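Local atomic coordinates of pyrethroid hydrolase (PDB entry 5Y5R), a protein that hydrolyses the ester bond of pyrethroid insecticides such as cypermethrin and permethrin, releasing a cyclopropanecarboxylic acid and an alcohol. Residues Leu26-Tyr31 / Ile244-Asp249; Pro36-His41 / His56-Val61; Val51-Tyr57 / Gln174-Pro178; Leu195-Ala199 / Gln210-Gln214. One frame throughout, in Å; residues are numbered along the deposited sequence.

Contact 1. Residues Leu26-Tyr31 / Ile244-Asp249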
loop_
_atom_site.group_PDB
_atom_site.type_symbol
_atom_site.label_atom_id
_atom_site.label_comp_id
_atom_site.label_asym_id
_atom_site.label_seq_id
_atom_site.Cartn_x
_atom_site.Cartn_y
_atom_site.Cartn_z
ATOM N N LEU A 26 -2.890 2.138 17.030
ATOM C CA LEU A 26 -4.186 2.638 16.570
ATOM C C LEU A 26 -5.333 2.086 17.425
ATOM O O LEU A 26 -6.321 2.792 17.675
ATOM C CB LEU A 26 -4.375 2.299 15.081
ATOM C CG LEU A 26 -3.419 2.976 14.080
ATOM C CD1 LEU A 26 -3.516 2.373 12.677
ATOM C CD2 LEU A 26 -3.693 4.447 13.999
ATOM N N GLU A 27 -5.217 0.839 17.897
ATOM C CA GLU A 27 -6.225 0.286 18.804
ATOM C C GLU A 27 -6.335 1.100 20.089
ATOM O O GLU A 27 -7.409 1.161 20.695
ATOM C CB GLU A 27 -5.920 -1.182 19.096
ATOM C CG GLU A 27 -6.323 -2.072 17.930
ATOM C CD GLU A 27 -5.934 -3.532 18.070
ATOM O OE1 GLU A 27 -5.024 -3.859 18.875
ATOM O OE2 GLU A 27 -6.552 -4.353 17.339
ATOM N N ALA A 28 -5.236 1.703 20.538
ATOM C CA ALA A 28 -5.289 2.589 21.692
ATOM C C ALA A 28 -6.044 3.881 21.382
ATOM O O ALA A 28 -6.592 4.510 22.294
ATOM C CB ALA A 28 -3.868 2.918 22.164
ATOM N N ARG A 29 -6.101 4.288 20.109
ATOM C CA ARG A 29 -6.894 5.441 19.697
ATOM C C ARG A 29 -8.371 5.109 19.554
ATOM O O ARG A 29 -9.154 5.942 19.061
ATOM C CB ARG A 29 -6.363 5.994 18.366
ATOM C CG ARG A 29 -5.076 6.763 18.454
ATOM C CD ARG A 29 -5.397 8.136 19.018
ATOM N NE ARG A 29 -4.484 9.165 18.536
ATOM C CZ ARG A 29 -4.840 10.155 17.723
ATOM N NH1 ARG A 29 -3.944 11.041 17.351
ATOM N NH2 ARG A 29 -6.095 10.261 17.290
ATOM N N GLY A 30 -8.767 3.910 19.971
ATOM C CA GLY A 30 -10.154 3.536 19.964
ATOM C C GLY A 30 -10.643 3.007 18.650
ATOM O O GLY A 30 -11.857 2.991 18.416
ATOM N N TYR A 31 -9.751 2.487 17.810
ATOM C CA TYR A 31 -10.164 1.976 16.518
ATOM C C TYR A 31 -10.031 0.465 16.489
ATOM O O TYR A 31 -9.145 -0.124 17.115
ATOM C CB TYR A 31 -9.326 2.576 15.391
ATOM C CG TYR A 31 -9.600 4.025 15.149
ATOM C CD1 TYR A 31 -10.724 4.401 14.448
ATOM C CD2 TYR A 31 -8.750 5.016 15.619
ATOM C CE1 TYR A 31 -11.000 5.724 14.206
ATOM C CE2 TYR A 31 -9.024 6.363 15.388
ATOM C CZ TYR A 31 -10.157 6.698 14.677
ATOM O OH TYR A 31 -10.486 7.998 14.413
ATOM N N ILE A 244 -1.979 8.628 11.104
ATOM C CA ILE A 244 -3.145 7.879 10.621
ATOM C C ILE A 244 -4.374 8.167 11.481
ATOM O O ILE A 244 -5.482 8.356 10.963
ATOM C CB ILE A 244 -2.856 6.365 10.558
ATOM C CG1 ILE A 244 -1.749 6.056 9.552
ATOM C CG2 ILE A 244 -4.106 5.602 10.206
ATOM C CD1 ILE A 244 -1.047 4.685 9.801
ATOM N N ALA A 245 -4.203 8.171 12.805
ATOM C CA ALA A 245 -5.345 8.365 13.704
ATOM C C ALA A 245 -5.907 9.795 13.609
ATOM O O ALA A 245 -7.137 9.989 13.623
ATOM C CB ALA A 245 -4.943 7.981 15.129
ATOM N N ASP A 246 -5.036 10.804 13.482
ATOM C CA ASP A 246 -5.515 12.180 13.280
ATOM C C ASP A 246 -6.348 12.299 12.008
ATOM O O ASP A 246 -7.308 13.070 11.961
ATOM C CB ASP A 246 -4.345 13.156 13.248
ATOM C CG ASP A 246 -3.593 13.171 14.548
ATOM O OD1 ASP A 246 -4.167 12.653 15.528
ATOM O OD2 ASP A 246 -2.439 13.656 14.601
ATOM N N PHE A 247 -5.958 11.583 10.940
ATOM C CA PHE A 247 -6.771 11.540 9.730
ATOM C C PHE A 247 -8.093 10.831 9.983
ATOM O O PHE A 247 -9.154 11.316 9.585
ATOM C CB PHE A 247 -5.986 10.861 8.593
ATOM C CG PHE A 247 -6.719 10.823 7.265
ATOM C CD1 PHE A 247 -6.964 11.991 6.557
ATOM C CD2 PHE A 247 -7.108 9.612 6.700
ATOM C CE1 PHE A 247 -7.634 11.960 5.333
ATOM C CE2 PHE A 247 -7.763 9.569 5.478
ATOM C CZ PHE A 247 -8.029 10.750 4.793
ATOM N N ALA A 248 -8.051 9.670 10.636
ATOM C CA ALA A 248 -9.286 8.928 10.859
ATOM C C ALA A 248 -10.269 9.731 11.695
ATOM O O ALA A 248 -11.483 9.652 11.465
ATOM C CB ALA A 248 -8.982 7.606 11.545
ATOM N N ASP A 249 -9.751 10.547 12.629
ATOM C CA ASP A 249 -10.603 11.334 13.532
ATOM C C ASP A 249 -11.462 12.341 12.779
ATOM O O ASP A 249 -12.551 12.705 13.250
ATOM C CB ASP A 249 -9.751 12.090 14.554
ATOM C CG ASP A 249 -9.144 11.193 15.638
ATOM O OD1 ASP A 249 -9.412 9.958 15.706
ATOM O OD2 ASP A 249 -8.335 11.759 16.413
#
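Leu-26 of helix 23-28 faces Ala-245 of helix 237-249 with their CA atoms 6.5 Å apart; the chain turns at Gly-30 (positive phi), and Arg-29 and Tyr-31, the residues before and after it, both point toward helix 237-249. Arg-29 carries the charged half of the contact. Its chain bends at CG (chi2 -77°) and lays one face of the guanidinium over the methyl of Ala-245, with NH2 3.3 Å from CB. The two terminal nitrogens diverge to two carboxylates one helical turn apart: NH1 forms a salt bridge with Asp-246 OD1, modelled so short that its exact length is doubtful, while NH2 makes a weak, strongly bent hydrogen bond of 2.8 Å to Asp-249 OD2. The other oxygen of Asp-249 takes the hydroxyl of Tyr-31, OH to OD1 2.6 Å, on the lone pair turned away from OD2. This carboxylate lies within 22° of the ring plane, and with a partner on each oxygen, one of them weak, its rotation is probably restricted. Ala-248 CB nestles obliquely against the same ring, 3.5 Å from CZ. A phenylalanine in place of Tyr-31 lacks the hydroxyl and would probably leave Asp-249 OD1 without its donor and the carboxylate freer to turn. Leu-26 adds a methyl contact, CD2 to Ala-245 CB at 3.9 Å. Beneath the two helices lies the central parallel sheet: Tyr-31, Ile-244 and Ala-248 all rest on Ile-6 of strand 3-9, Ile-244 also reaches Leu-75 and Ile-99, and Leu-26 touches Val-33 of strand 32-34, at one edge of the sheet.

Contact 2. Residues Pro36-His41 / His56-Val61; sequences PDLTGH and HYTRPV
A type II beta turn from Leu-38 to His-41 lies in the loop that follows strand 32-34, and Thr-39 in it docks on the break between helix 54-57 and helix 59-67, where two carbonyls are bound by a single residue. Thr-39 N points almost straight (176°) at a lone pair of Tyr-57 O, 3.3 Å away, and Thr-39 OG1 donates to His-56 O at 2.8 Å from somewhat above the carbonyl plane. The torsion that places OG1 beside the backbone N (chi1 -61°) also swings CG2 over the face of the His-56 imidazole, 3.7 Å from its centroid, in a CH-pi contact; that ring is fixed at ND1 by Val-52 N. In this alpha/beta hydrolase fold the loop thus packs against helix 59-67, which lies on the central sheet: Val-61 CG2 packs against both Pro-36 CG and Leu-38 CD2, and the valine also touches Ile-7 and Ile-9 of strand 3-9. Tyr-57 reaches the other way, its ring lying beneath Leu-38: CB sits over the ring face and CD1 comes to 3.5 Å from CE2. At the rim, Tyr-57 OH and His-41 NE2 share a hydrogen bond of 2.7 Å, and His-41 ND1 binds Asn-14 O in turn. Replacing Tyr-57 by an alanine would probably leave His-41 NE2 without this partner and open a gap beneath Leu-38. Pro-60 packs beside Thr-39, its CG 3.4 Å from Asp-37 O, while the carboxylate of Asp-37 is held by Thr-42 and Arg-15.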
loop_
_atom_site.group_PDB
_atom_site.type_symbol
_atom_site.label_atom_id
_atom_site.label_comp_id
_atom_site.label_asym_id
_atom_site.label_seq_id
_atom_site.Cartn_x
_atom_site.Cartn_y
_atom_site.Cartn_z
ATOM N N PRO A 36 -5.130 -7.477 6.893
ATOM C CA PRO A 36 -5.337 -8.786 6.265
ATOM C C PRO A 36 -4.294 -9.110 5.210
ATOM O O PRO A 36 -3.623 -8.234 4.673
ATOM C CB PRO A 36 -6.718 -8.651 5.619
ATOM C CG PRO A 36 -6.806 -7.150 5.287
ATOM C CD PRO A 36 -6.061 -6.443 6.384
ATOM N N ASP A 37 -4.104 -10.410 4.992
ATOM C CA ASP A 37 -3.422 -10.891 3.793
ATOM C C ASP A 37 -4.321 -10.717 2.565
ATOM O O ASP A 37 -5.470 -11.164 2.552
ATOM C CB ASP A 37 -3.057 -12.365 3.970
ATOM C CG ASP A 37 -1.970 -12.602 5.008
ATOM O OD1 ASP A 37 -1.212 -11.662 5.377
ATOM O OD2 ASP A 37 -1.900 -13.750 5.504
ATOM N N LEU A 38 -3.812 -10.081 1.515
ATOM C CA LEU A 38 -4.592 -10.107 0.291
ATOM C C LEU A 38 -4.536 -11.529 -0.289
ATOM O O LEU A 38 -3.878 -12.415 0.254
ATOM C CB LEU A 38 -4.103 -9.028 -0.694
ATOM C CG LEU A 38 -4.348 -7.560 -0.290
ATOM C CD1 LEU A 38 -3.941 -6.537 -1.372
ATOM C CD2 LEU A 38 -5.794 -7.351 0.000
ATOM N N THR A 39 -5.334 -11.772 -1.319
ATOM C CA THR A 39 -5.390 -13.098 -1.915
ATOM C C THR A 39 -4.031 -13.472 -2.488
ATOM O O THR A 39 -3.345 -12.640 -3.090
ATOM C CB THR A 39 -6.476 -13.138 -2.987
ATOM O OG1 THR A 39 -7.733 -12.841 -2.369
ATOM C CG2 THR A 39 -6.542 -14.490 -3.673
ATOM N N GLY A 40 -3.604 -14.711 -2.227
ATOM C CA GLY A 40 -2.298 -15.187 -2.638
ATOM C C GLY A 40 -1.195 -14.885 -1.654
ATOM O O GLY A 40 -0.044 -15.252 -1.901
ATOM N N HIS A 41 -1.491 -14.186 -0.564
ATOM C CA HIS A 41 -0.456 -13.783 0.375
ATOM C C HIS A 41 -0.464 -14.609 1.656
ATOM O O HIS A 41 0.204 -14.236 2.631
ATOM C CB HIS A 41 -0.593 -12.277 0.668
ATOM C CG HIS A 41 -0.192 -11.412 -0.486
ATOM N ND1 HIS A 41 1.034 -10.787 -0.556
ATOM C CD2 HIS A 41 -0.803 -11.167 -1.665
ATOM C CE1 HIS A 41 1.137 -10.150 -1.708
ATOM N NE2 HIS A 41 0.035 -10.360 -2.398
ATOM N N HIS A 56 -10.949 -10.198 -7.010
ATOM C CA HIS A 56 -10.478 -11.372 -6.285
ATOM C C HIS A 56 -9.349 -11.024 -5.330
ATOM O O HIS A 56 -9.330 -11.486 -4.184
ATOM C CB HIS A 56 -9.996 -12.430 -7.274
ATOM C CG HIS A 56 -9.611 -13.719 -6.626
ATOM N ND1 HIS A 56 -8.696 -14.584 -7.186
ATOM C CD2 HIS A 56 -10.022 -14.297 -5.473
ATOM C CE1 HIS A 56 -8.554 -15.638 -6.403
ATOM N NE2 HIS A 56 -9.349 -15.488 -5.356
ATOM N N TYR A 57 -8.356 -10.265 -5.825
ATOM C CA TYR A 57 -7.205 -9.874 -5.009
ATOM C C TYR A 57 -7.648 -9.122 -3.754
ATOM O O TYR A 57 -7.109 -9.353 -2.668
ATOM C CB TYR A 57 -6.249 -8.993 -5.846
ATOM C CG TYR A 57 -4.844 -8.805 -5.289
ATOM C CD1 TYR A 57 -4.034 -9.903 -5.012
ATOM C CD2 TYR A 57 -4.291 -7.532 -5.113
ATOM C CE1 TYR A 57 -2.775 -9.749 -4.514
ATOM C CE2 TYR A 57 -2.990 -7.382 -4.616
ATOM C CZ TYR A 57 -2.255 -8.488 -4.307
ATOM O OH TYR A 57 -0.958 -8.351 -3.846
ATOM N N THR A 58 -8.625 -8.223 -3.885
ATOM C CA THR A 58 -8.992 -7.320 -2.802
ATOM C C THR A 58 -10.142 -7.859 -1.957
ATOM O O THR A 58 -10.635 -7.154 -1.063
ATOM C CB THR A 58 -9.366 -5.942 -3.362
ATOM O OG1 THR A 58 -10.310 -6.056 -4.440
ATOM C CG2 THR A 58 -8.125 -5.280 -3.931
ATOM N N ARG A 59 -10.548 -9.105 -2.185
ATOM C CA ARG A 59 -11.771 -9.595 -1.555
ATOM C C ARG A 59 -11.648 -9.771 -0.041
ATOM O O ARG A 59 -12.635 -9.537 0.672
ATOM C CB ARG A 59 -12.199 -10.914 -2.230
ATOM C CG ARG A 59 -13.579 -11.437 -1.825
ATOM C CD ARG A 59 -14.185 -12.275 -2.945
ATOM N NE ARG A 59 -13.517 -13.549 -3.214
ATOM C CZ ARG A 59 -13.585 -14.176 -4.389
ATOM N NH1 ARG A 59 -14.263 -13.624 -5.405
ATOM N NH2 ARG A 59 -12.963 -15.339 -4.562
ATOM N N PRO A 60 -10.475 -10.097 0.509
ATOM C CA PRO A 60 -10.362 -10.074 1.974
ATOM C C PRO A 60 -10.681 -8.729 2.608
ATOM O O PRO A 60 -11.119 -8.705 3.757
ATOM C CB PRO A 60 -8.908 -10.493 2.220
ATOM C CG PRO A 60 -8.568 -11.340 1.061
ATOM C CD PRO A 60 -9.333 -10.806 -0.106
ATOM N N VAL A 61 -10.443 -7.609 1.925
ATOM C CA VAL A 61 -10.819 -6.314 2.487
ATOM C C VAL A 61 -12.298 -6.049 2.300
ATOM O O VAL A 61 -12.977 -5.599 3.230
ATOM C CB VAL A 61 -9.981 -5.199 1.854
ATOM C CG1 VAL A 61 -10.508 -3.825 2.285
ATOM C CG2 VAL A 61 -8.518 -5.408 2.201
#

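Contact 3. Residues Val51-Tyr57 / Gln174-Pro178; sequences VVDMEHY and QSTVP
Tyr-57 and Gln-174 make the direct polar link of this contact: Gln-174 NE2 donates to Tyr-57 OH over 3.0 Å, practically straight at 177° and in the plane of the amide, which stands almost upright to the ring. A bend in the glutamine chain (chi2 80°) also brings NE2 to within 3.1 Å of Ser-175 O, a bond to its own strand. A second polar link runs through water, which donates to Val-51 O at 2.9 Å and accepts from Ser-175 OG; the same hydroxyl accepts from Val-177 N in an ST turn that shapes the exit from strand 174-175. The apolar contacts lie around the start of helix 54-57, where Asp-53, the N-cap residue, accepts from His-56 N through OD1. Val-177 wedges there, CG1 3.9 Å from Asp-53 C and CG2 facing Val-51 CG1. The side chain of Met-54, a selenomethionine, crosses Pro-178 at about a right angle, SE 3.8 Å from CB. Pro-178 in turn lies over the face of the Tyr-57 ring opposite to Leu-38, CG 3.9 Å from CE2. With its NE2 bonded to Tyr-57 and Ser-175 and its OE1 receiving Leu-13 N, the buried amide of Gln-174 is probably held against flipping, and Tyr-57 OH, bonded also to His-41, links strand 174-175 and helix 54-57 to the loop after strand 32-34.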
loop_
_atom_site.group_PDB
_atom_site.type_symbol
_atom_site.label_atom_id
_atom_site.label_comp_id
_atom_site.label_asym_id
_atom_site.label_seq_id
_atom_site.Cartn_x
_atom_site.Cartn_y
_atom_site.Cartn_z
ATOM N N VAL A 51 -4.532 -15.664 -8.074
ATOM C CA VAL A 51 -5.226 -14.390 -8.181
ATOM C C VAL A 51 -5.807 -14.254 -9.582
ATOM O O VAL A 51 -5.073 -14.198 -10.572
ATOM C CB VAL A 51 -4.282 -13.232 -7.868
ATOM C CG1 VAL A 51 -5.058 -11.934 -7.940
ATOM C CG2 VAL A 51 -3.640 -13.455 -6.513
ATOM N N VAL A 52 -7.119 -14.088 -9.661
ATOM C CA VAL A 52 -7.770 -13.965 -10.955
ATOM C C VAL A 52 -7.782 -12.524 -11.442
ATOM O O VAL A 52 -7.317 -12.227 -12.547
ATOM C CB VAL A 52 -9.197 -14.515 -10.865
ATOM C CG1 VAL A 52 -9.852 -14.334 -12.202
ATOM C CG2 VAL A 52 -9.163 -15.979 -10.424
ATOM N N ASP A 53 -8.257 -11.605 -10.616
ATOM C CA ASP A 53 -8.354 -10.197 -10.986
ATOM C C ASP A 53 -8.428 -9.400 -9.684
ATOM O O ASP A 53 -8.257 -9.953 -8.592
ATOM C CB ASP A 53 -9.526 -9.957 -11.955
ATOM C CG ASP A 53 -10.882 -10.317 -11.366
ATOM O OD1 ASP A 53 -10.967 -10.615 -10.160
ATOM O OD2 ASP A 53 -11.883 -10.291 -12.124
HETATM N N MSE A 54 -8.644 -8.096 -9.789
HETATM C CA MSE A 54 -8.543 -7.256 -8.602
HETATM C C MSE A 54 -9.675 -7.477 -7.623
HETATM O O MSE A 54 -9.464 -7.394 -6.421
HETATM C CB MSE A 54 -8.486 -5.784 -8.994
HETATM C CG MSE A 54 -7.113 -5.399 -9.553
HETATM SE SE MSE A 54 -5.710 -5.478 -8.207
HETATM C CE MSE A 54 -6.050 -3.725 -7.301
ATOM N N GLU A 55 -10.878 -7.704 -8.147
ATOM C CA GLU A 55 -11.998 -8.029 -7.279
ATOM C C GLU A 55 -11.643 -9.220 -6.414
ATOM O O GLU A 55 -11.964 -9.252 -5.221
ATOM C CB GLU A 55 -13.255 -8.348 -8.107
ATOM C CG GLU A 55 -14.516 -8.638 -7.244
ATOM C CD GLU A 55 -14.507 -10.023 -6.584
ATOM O OE1 GLU A 55 -13.863 -10.933 -7.153
ATOM O OE2 GLU A 55 -15.068 -10.178 -5.457
ATOM N N HIS A 56 -10.949 -10.198 -7.010
ATOM C CA HIS A 56 -10.478 -11.372 -6.285
ATOM C C HIS A 56 -9.349 -11.024 -5.330
ATOM O O HIS A 56 -9.330 -11.486 -4.184
ATOM C CB HIS A 56 -9.996 -12.430 -7.274
ATOM C CG HIS A 56 -9.611 -13.719 -6.626
ATOM N ND1 HIS A 56 -8.696 -14.584 -7.186
ATOM C CD2 HIS A 56 -10.022 -14.297 -5.473
ATOM C CE1 HIS A 56 -8.554 -15.638 -6.403
ATOM N NE2 HIS A 56 -9.349 -15.488 -5.356
ATOM N N TYR A 57 -8.356 -10.265 -5.825
ATOM C CA TYR A 57 -7.205 -9.874 -5.009
ATOM C C TYR A 57 -7.648 -9.122 -3.754
ATOM O O TYR A 57 -7.109 -9.353 -2.668
ATOM C CB TYR A 57 -6.249 -8.993 -5.846
ATOM C CG TYR A 57 -4.844 -8.805 -5.289
ATOM C CD1 TYR A 57 -4.034 -9.903 -5.012
ATOM C CD2 TYR A 57 -4.291 -7.532 -5.113
ATOM C CE1 TYR A 57 -2.775 -9.749 -4.514
ATOM C CE2 TYR A 57 -2.990 -7.382 -4.616
ATOM C CZ TYR A 57 -2.255 -8.488 -4.307
ATOM O OH TYR A 57 -0.958 -8.351 -3.846
ATOM N N GLN A 174 4.832 -12.885 -6.007
ATOM C CA GLN A 174 3.805 -11.857 -6.093
ATOM C C GLN A 174 3.103 -11.893 -7.445
ATOM O O GLN A 174 3.769 -12.000 -8.479
ATOM C CB GLN A 174 4.447 -10.482 -5.919
ATOM C CG GLN A 174 3.522 -9.393 -6.387
ATOM C CD GLN A 174 2.480 -9.074 -5.336
ATOM O OE1 GLN A 174 2.765 -9.102 -4.131
ATOM N NE2 GLN A 174 1.255 -8.870 -5.775
ATOM N N SER A 175 1.780 -11.701 -7.457
ATOM C CA SER A 175 1.021 -11.655 -8.709
ATOM C C SER A 175 1.205 -10.318 -9.430
ATOM O O SER A 175 1.299 -9.263 -8.809
ATOM C CB SER A 175 -0.465 -11.873 -8.452
ATOM O OG SER A 175 -1.217 -11.596 -9.628
ATOM N N THR A 176 1.286 -10.365 -10.755
ATOM C CA THR A 176 1.445 -9.121 -11.507
ATOM C C THR A 176 0.112 -8.422 -11.760
ATOM O O THR A 176 0.097 -7.329 -12.346
ATOM C CB THR A 176 2.187 -9.402 -12.813
ATOM O OG1 THR A 176 1.413 -10.318 -13.591
ATOM C CG2 THR A 176 3.592 -9.958 -12.552
ATOM N N VAL A 177 -0.975 -9.004 -11.237
ATOM C CA VAL A 177 -2.319 -8.473 -11.480
ATOM C C VAL A 177 -2.486 -7.013 -11.076
ATOM O O VAL A 177 -3.105 -6.258 -11.840
ATOM C CB VAL A 177 -3.369 -9.381 -10.805
ATOM C CG1 VAL A 177 -4.713 -8.647 -10.636
ATOM C CG2 VAL A 177 -3.574 -10.653 -11.610
ATOM N N PRO A 178 -2.100 -6.584 -9.867
ATOM C CA PRO A 178 -2.243 -5.162 -9.530
ATOM C C PRO A 178 -1.383 -4.225 -10.362
ATOM O O PRO A 178 -1.747 -3.058 -10.508
ATOM C CB PRO A 178 -1.887 -5.117 -8.034
ATOM C CG PRO A 178 -1.073 -6.307 -7.789
ATOM C CD PRO A 178 -1.655 -7.361 -8.693
HETATM O O HOH W 1 -2.183 -14.025 -11.138
#

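Contact 4. Residues Leu195-Ala199 / Gln210-Gln214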
loop_
_atom_site.group_PDB
_atom_site.type_symbol
_atom_site.label_atom_id
_atom_site.label_comp_id
_atom_site.label_asym_id
_atom_site.label_seq_id
_atom_site.Cartn_x
_atom_site.Cartn_y
_atom_site.Cartn_z
ATOM N N LEU A 195 -5.181 11.230 1.570
ATOM C CA LEU A 195 -3.947 11.652 2.218
ATOM C C LEU A 195 -2.787 10.831 1.673
ATOM O O LEU A 195 -2.881 9.595 1.586
ATOM C CB LEU A 195 -4.062 11.512 3.743
ATOM C CG LEU A 195 -2.793 11.548 4.581
ATOM C CD1 LEU A 195 -2.167 12.923 4.474
ATOM C CD2 LEU A 195 -3.150 11.229 6.036
ATOM N N TYR A 196 -1.706 11.519 1.297
ATOM C CA TYR A 196 -0.445 10.892 0.933
ATOM C C TYR A 196 0.566 11.120 2.052
ATOM O O TYR A 196 0.871 12.261 2.396
ATOM C CB TYR A 196 0.107 11.452 -0.383
ATOM C CG TYR A 196 1.079 10.503 -1.070
ATOM C CD1 TYR A 196 2.409 10.436 -0.696
ATOM C CD2 TYR A 196 0.641 9.654 -2.068
ATOM C CE1 TYR A 196 3.287 9.549 -1.331
ATOM C CE2 TYR A 196 1.501 8.773 -2.696
ATOM C CZ TYR A 196 2.809 8.718 -2.329
ATOM O OH TYR A 196 3.625 7.815 -2.973
ATOM N N ILE A 197 1.101 10.039 2.602
ATOM C CA ILE A 197 2.198 10.109 3.564
ATOM C C ILE A 197 3.462 9.757 2.806
ATOM O O ILE A 197 3.652 8.594 2.432
ATOM C CB ILE A 197 1.994 9.161 4.758
ATOM C CG1 ILE A 197 0.653 9.427 5.440
ATOM C CG2 ILE A 197 3.156 9.301 5.748
ATOM C CD1 ILE A 197 0.457 8.654 6.731
ATOM N N GLU A 198 4.302 10.768 2.552
ATOM C CA GLU A 198 5.560 10.572 1.859
ATOM C C GLU A 198 6.580 10.027 2.838
ATOM O O GLU A 198 6.617 10.425 4.006
ATOM C CB GLU A 198 6.134 11.887 1.292
ATOM C CG GLU A 198 5.216 12.819 0.570
ATOM C CD GLU A 198 5.912 14.165 0.242
ATOM O OE1 GLU A 198 6.629 14.719 1.104
ATOM O OE2 GLU A 198 5.750 14.664 -0.876
ATOM N N ALA A 199 7.441 9.159 2.333
ATOM C CA ALA A 199 8.653 8.704 3.011
ATOM C C ALA A 199 9.817 9.415 2.323
ATOM O O ALA A 199 10.142 9.088 1.176
ATOM C CB ALA A 199 8.776 7.186 2.929
ATOM N N GLN A 210 7.050 9.938 -5.908
ATOM C CA GLN A 210 5.954 10.151 -4.983
ATOM C C GLN A 210 5.277 11.472 -5.268
ATOM O O GLN A 210 4.053 11.533 -5.417
ATOM C CB GLN A 210 6.478 10.112 -3.553
ATOM C CG GLN A 210 6.869 8.731 -3.095
ATOM C CD GLN A 210 7.513 8.752 -1.749
ATOM O OE1 GLN A 210 6.855 9.032 -0.723
ATOM N NE2 GLN A 210 8.817 8.506 -1.728
ATOM N N ARG A 211 6.067 12.548 -5.353
ATOM C CA ARG A 211 5.463 13.870 -5.547
ATOM C C ARG A 211 4.873 14.029 -6.944
ATOM O O ARG A 211 3.926 14.805 -7.129
ATOM C CB ARG A 211 6.482 14.989 -5.264
ATOM C CG ARG A 211 6.911 15.076 -3.797
ATOM C CD ARG A 211 8.135 15.945 -3.485
ATOM N NE ARG A 211 8.307 16.034 -2.031
ATOM C CZ ARG A 211 9.350 16.541 -1.369
ATOM N NH1 ARG A 211 9.349 16.502 -0.041
ATOM N NH2 ARG A 211 10.388 17.066 -1.991
ATOM N N GLN A 212 5.422 13.312 -7.931
ATOM C CA GLN A 212 4.888 13.360 -9.285
ATOM C C GLN A 212 3.520 12.707 -9.340
ATOM O O GLN A 212 2.606 13.193 -10.019
ATOM C CB GLN A 212 5.884 12.680 -10.238
ATOM C CG GLN A 212 5.571 12.839 -11.709
ATOM C CD GLN A 212 5.802 14.260 -12.171
ATOM O OE1 GLN A 212 6.781 14.899 -11.771
ATOM N NE2 GLN A 212 4.915 14.760 -13.015
HETATM N N MSE A 213 3.338 11.628 -8.591
HETATM C CA MSE A 213 2.042 10.990 -8.520
HETATM C C MSE A 213 0.991 11.890 -7.870
HETATM O O MSE A 213 -0.124 12.011 -8.380
HETATM C CB MSE A 213 2.171 9.657 -7.780
HETATM C CG MSE A 213 2.858 8.645 -8.674
HETATM SE SE MSE A 213 2.993 6.851 -7.918
HETATM C CE MSE A 213 4.132 7.216 -6.418
ATOM N N GLN A 214 1.335 12.518 -6.744
ATOM C CA GLN A 214 0.416 13.511 -6.176
ATOM C C GLN A 214 0.075 14.580 -7.204
ATOM O O GLN A 214 -1.099 14.913 -7.402
ATOM C CB GLN A 214 1.022 14.161 -4.929
ATOM C CG GLN A 214 1.274 13.190 -3.836
ATOM C CD GLN A 214 2.151 13.755 -2.757
ATOM O OE1 GLN A 214 1.765 14.673 -2.021
ATOM N NE2 GLN A 214 3.342 13.219 -2.655
#
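Gln-210 turns its CG beside its own backbone N (chi1 -72°) and then runs out extended, which carries its amide from helix 207-216 to the backbone of Ala-199 at the end of strand 194-199. Both ends of the amide are used there: Ala-199 N donates to OE1 at 3.1 Å on a lone pair in the carbonyl plane, and NE2 gives a hydrogen to Ala-199 O at 3.2 Å. NE2 also binds Leu-205 O, so the group is gripped from strand and loop alike. Gln-214, one turn on and built the same way, lays its amide flat over the face of Tyr-196, the two planes 8° apart and NE2 3.5 Å from CD1. From that position NE2 reaches Glu-198 OE2 in a weak bond. Glu-198 OE1 is bonded to Ser-225 OG of strand 222-226, and Arg-211 forms a salt bridge with the carboxylate through NE, 3.1 Å from OE2; OE2 lies in the guanidinium plane, but NE meets it on the syn side from well out of the carboxylate plane, and NH1 adds a long, weak bond to OE1. Beyond the stacked amide, Tyr-196 OH packs 3.4 Å from Gln-210 CG and 3.5 Å from CE of the selenomethionine Met-213, and is bonded to Ala-103 O. Strand and helix run nearly antiparallel, their segment axes 10.0 Å apart at an angle of 163°. This is the packing of a beta-alpha-beta unit, strand 194-199 through helix 207-216 to strand 222-226, and in alpha/beta hydrolases the loop after such a strand carries the charge-relay acid, here probably Asp-202, which Gln-210 touches.

Contacts 2 and 3 form one continuous patch, centres about 9 Å apart, sharing His-56 and Tyr-57; they meet again where His-41 CE1 packs 3.1 Å from Gln-174 OE1. This patch lies near the ligand: the side chain of Gln-174 is about 6 Å from the bound pyrethroid, and that of Tyr-57 about 9 Å. Contact 4 lies on the other side of the chain's centre, about 24 Å from both by centres, and approaches the probable charge-relay residues, the Gln-210 side chain about 4 Å from that of Asp-202. Contact 1 is remote from the site, but touches contact 4 through Phe-247 of helix 237-249, whose CG lies 3.8 Å from Leu-195 CD2.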